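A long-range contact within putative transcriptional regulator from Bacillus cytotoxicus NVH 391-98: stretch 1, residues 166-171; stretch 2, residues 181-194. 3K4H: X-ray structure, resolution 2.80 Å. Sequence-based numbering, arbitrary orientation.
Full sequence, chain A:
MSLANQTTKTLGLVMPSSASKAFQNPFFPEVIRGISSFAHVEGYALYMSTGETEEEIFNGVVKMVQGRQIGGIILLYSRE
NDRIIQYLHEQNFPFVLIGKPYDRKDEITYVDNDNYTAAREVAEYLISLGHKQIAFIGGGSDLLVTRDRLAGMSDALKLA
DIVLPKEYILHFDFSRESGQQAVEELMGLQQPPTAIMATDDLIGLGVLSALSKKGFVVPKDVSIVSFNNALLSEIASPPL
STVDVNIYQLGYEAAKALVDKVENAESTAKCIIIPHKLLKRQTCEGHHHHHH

Stretch 1, residues 166-171: KEYILH
Stretch 2 (181-194) QAVEELMGLQQPPT

Two side chains of the first stretch, L170 and Y168, carry the apolar centre, and both are buried. L170 points toward the helix from the short strand 169-171 (phi/psi -123/133, chi1 m, chi2 t). Its CD1 lies 4.1 Å from A182 CB and 3.8 Å from L186 CG, so one methyl meets two helix residues a turn apart. The small A182 offers its CB to L170; across the contact the CA atoms of L170 and A182 are 7.1 Å apart, those of Y168 and L186 7.0 Å. This register runs backward, as it must for a strand and helix (181-187) that lie nearly antiparallel, at 154°, with axes 9.9 Å apart at closest approach. Strand alternation turns I169 away from the helix.

Y168 closes the 3-10 segment 166-168 at phi/psi -101/5. Its CB leaves sideways, but chi1 m and chi2 4° bring the ring to the second stretch. L186 (m, t) sets CD2 4.2 Å from Y168 CD1, while L189 (m, t), pointing toward the first stretch, places CD1 near the ring plane, 3.6 Å from Y168 CE1. P193 covers one ring face in a CH-pi contact, its CB 4.3 Å from the ring centroid and 12° off the normal; its ring is C-gamma endo, and its CD lies 4.0 Å from Y168 CE1. After the helix, the extended backbone at L189 (-77/167), P192 (-67/172) and P193 (-81/159) carries the chain past the tyrosine.

Polar atoms lie further out. The tyrosine hydroxyl reaches backbone carbonyls, with Y168 OH 3.0 Å from P192 O; its 2.3 Å approach to Q191 O is too short to build upon. E167 O packs 3.7 Å from L186 CD2. Exposed E185 points toward the strand, its OE1 3.2 Å from L170 CD2. No clear hydrogen bond crosses the contact, which buries 381 Å² in all; apolar packing dominates.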

# COMPACT_ATOMS: atom_id res chain seq x y z
N LYS A 166 -26.53 8.86 1.96
CA LYS A 166 -26.72 7.51 1.46
C LYS A 166 -27.17 7.51 -0.01
O LYS A 166 -26.90 6.55 -0.75
CB LYS A 166 -27.73 6.81 2.41
CG LYS A 166 -28.69 5.79 1.83
CD LYS A 166 -30.08 6.08 2.40
CE LYS A 166 -30.94 4.81 2.60
NZ LYS A 166 -32.08 5.09 3.55
N GLU A 167 -27.80 8.59 -0.44
CA GLU A 167 -28.37 8.66 -1.78
C GLU A 167 -27.37 9.12 -2.83
O GLU A 167 -27.71 9.18 -4.00
CB GLU A 167 -29.71 9.45 -1.85
CG GLU A 167 -29.86 10.63 -0.88
CD GLU A 167 -30.20 10.21 0.56
OE1 GLU A 167 -29.52 10.68 1.49
OE2 GLU A 167 -31.14 9.41 0.75
N TYR A 168 -26.14 9.42 -2.40
CA TYR A 168 -24.98 9.68 -3.28
C TYR A 168 -24.04 8.47 -3.38
O TYR A 168 -23.04 8.50 -4.13
CB TYR A 168 -24.15 10.87 -2.78
CG TYR A 168 -24.74 12.27 -2.96
CD1 TYR A 168 -26.02 12.46 -3.49
CD2 TYR A 168 -24.00 13.41 -2.58
CE1 TYR A 168 -26.55 13.74 -3.63
CE2 TYR A 168 -24.53 14.69 -2.72
CZ TYR A 168 -25.81 14.84 -3.25
OH TYR A 168 -26.35 16.11 -3.41
N ILE A 169 -24.40 7.36 -2.79
CA ILE A 169 -23.62 6.16 -2.95
C ILE A 169 -24.32 5.10 -3.77
O ILE A 169 -25.33 4.62 -3.37
CB ILE A 169 -23.37 5.58 -1.62
CG1 ILE A 169 -22.70 6.60 -0.74
CG2 ILE A 169 -22.47 4.47 -1.72
CD1 ILE A 169 -22.63 6.18 0.63
N LEU A 170 -23.79 4.72 -4.92
CA LEU A 170 -24.43 3.81 -5.84
C LEU A 170 -23.69 2.57 -6.22
O LEU A 170 -22.55 2.63 -6.50
CB LEU A 170 -24.79 4.53 -7.11
CG LEU A 170 -25.70 5.66 -6.76
CD1 LEU A 170 -26.28 6.28 -7.95
CD2 LEU A 170 -26.71 4.98 -5.95
N HIS A 171 -24.35 1.44 -6.17
CA HIS A 171 -23.77 0.23 -6.67
C HIS A 171 -24.57 -0.35 -7.79
O HIS A 171 -25.72 -0.57 -7.67
CB HIS A 171 -23.67 -0.73 -5.54
CG HIS A 171 -22.78 -0.27 -4.45
ND1 HIS A 171 -21.42 -0.34 -4.54
CD2 HIS A 171 -23.05 0.29 -3.26
CE1 HIS A 171 -20.89 0.16 -3.45
NE2 HIS A 171 -21.85 0.54 -2.65
N GLN A 181 -28.30 4.58 -15.48
CA GLN A 181 -29.32 4.46 -14.45
C GLN A 181 -28.88 5.30 -13.25
O GLN A 181 -29.70 5.91 -12.56
CB GLN A 181 -29.56 3.01 -14.05
CG GLN A 181 -29.93 2.08 -15.22
CD GLN A 181 -29.93 0.59 -14.84
OE1 GLN A 181 -29.02 -0.16 -15.20
NE2 GLN A 181 -30.96 0.17 -14.09
N ALA A 182 -27.57 5.33 -13.02
CA ALA A 182 -26.99 6.16 -11.99
C ALA A 182 -27.35 7.64 -12.22
O ALA A 182 -27.79 8.33 -11.29
CB ALA A 182 -25.50 5.98 -11.95
N VAL A 183 -27.17 8.11 -13.45
CA VAL A 183 -27.48 9.49 -13.78
C VAL A 183 -28.96 9.71 -13.57
O VAL A 183 -29.36 10.73 -13.05
CB VAL A 183 -27.01 9.87 -15.20
CG1 VAL A 183 -27.69 11.11 -15.69
CG2 VAL A 183 -25.50 10.08 -15.20
N GLU A 184 -29.78 8.75 -13.94
CA GLU A 184 -31.22 8.88 -13.69
C GLU A 184 -31.49 9.08 -12.20
O GLU A 184 -32.15 10.02 -11.81
CB GLU A 184 -31.98 7.66 -14.21
CG GLU A 184 -33.46 7.88 -14.29
CD GLU A 184 -33.84 8.62 -15.53
OE1 GLU A 184 -33.07 8.56 -16.51
OE2 GLU A 184 -34.92 9.26 -15.55
N GLU A 185 -30.94 8.19 -11.38
CA GLU A 185 -31.07 8.27 -9.94
C GLU A 185 -30.53 9.57 -9.37
O GLU A 185 -31.21 10.27 -8.63
CB GLU A 185 -30.33 7.10 -9.32
CG GLU A 185 -31.20 5.94 -8.93
CD GLU A 185 -30.78 5.36 -7.59
OE1 GLU A 185 -29.62 5.56 -7.18
OE2 GLU A 185 -31.62 4.70 -6.95
N LEU A 186 -29.29 9.88 -9.70
CA LEU A 186 -28.61 11.02 -9.12
C LEU A 186 -29.20 12.35 -9.56
O LEU A 186 -29.59 13.19 -8.73
CB LEU A 186 -27.13 10.97 -9.44
CG LEU A 186 -26.30 9.98 -8.64
CD1 LEU A 186 -24.93 9.90 -9.25
CD2 LEU A 186 -26.23 10.41 -7.18
N MSE A 187 -29.30 12.53 -10.87
CA MSE A 187 -29.88 13.75 -11.42
C MSE A 187 -31.38 13.88 -11.11
O MSE A 187 -31.96 14.95 -11.28
CB MSE A 187 -29.58 13.82 -12.91
CG MSE A 187 -28.39 14.71 -13.25
SE MSE A 187 -26.96 14.91 -11.91
CE MSE A 187 -26.86 16.87 -12.05
N GLY A 188 -31.98 12.80 -10.61
CA GLY A 188 -33.39 12.79 -10.25
C GLY A 188 -33.72 13.17 -8.81
O GLY A 188 -34.88 13.24 -8.45
N LEU A 189 -32.70 13.42 -8.00
CA LEU A 189 -32.88 13.82 -6.60
C LEU A 189 -33.28 15.28 -6.50
O LEU A 189 -33.16 16.02 -7.48
CB LEU A 189 -31.58 13.62 -5.81
CG LEU A 189 -30.92 12.24 -5.67
CD1 LEU A 189 -29.57 12.40 -4.97
CD2 LEU A 189 -31.81 11.27 -4.94
N GLN A 190 -33.73 15.70 -5.33
CA GLN A 190 -34.02 17.10 -5.05
C GLN A 190 -32.76 17.93 -4.94
O GLN A 190 -32.74 19.08 -5.34
CB GLN A 190 -34.81 17.26 -3.76
CG GLN A 190 -36.18 16.64 -3.78
CD GLN A 190 -37.05 17.17 -2.66
OE1 GLN A 190 -36.89 18.31 -2.23
NE2 GLN A 190 -37.97 16.35 -2.18
N GLN A 191 -31.69 17.35 -4.39
CA GLN A 191 -30.41 18.05 -4.31
C GLN A 191 -29.23 17.23 -4.89
O GLN A 191 -28.44 16.66 -4.15
CB GLN A 191 -30.18 18.61 -2.88
CG GLN A 191 -31.16 19.77 -2.60
CD GLN A 191 -31.22 20.23 -1.15
OE1 GLN A 191 -30.33 20.94 -0.67
NE2 GLN A 191 -32.31 19.87 -0.46
N PRO A 192 -29.12 17.17 -6.23
CA PRO A 192 -28.18 16.24 -6.86
C PRO A 192 -26.72 16.58 -6.59
O PRO A 192 -26.43 17.64 -6.02
CB PRO A 192 -28.50 16.37 -8.37
CG PRO A 192 -29.86 16.92 -8.42
CD PRO A 192 -29.93 17.88 -7.25
N PRO A 193 -25.79 15.70 -6.98
CA PRO A 193 -24.39 16.03 -6.77
C PRO A 193 -23.90 16.95 -7.86
O PRO A 193 -24.48 16.99 -8.93
CB PRO A 193 -23.70 14.68 -6.91
CG PRO A 193 -24.58 13.88 -7.83
CD PRO A 193 -25.97 14.35 -7.58
N THR A 194 -22.81 17.68 -7.60
CA THR A 194 -22.16 18.44 -8.67
C THR A 194 -20.88 17.75 -9.21
O THR A 194 -20.43 18.04 -10.30
CB THR A 194 -21.83 19.88 -8.25
OG1 THR A 194 -20.83 19.88 -7.24
CG2 THR A 194 -23.04 20.57 -7.70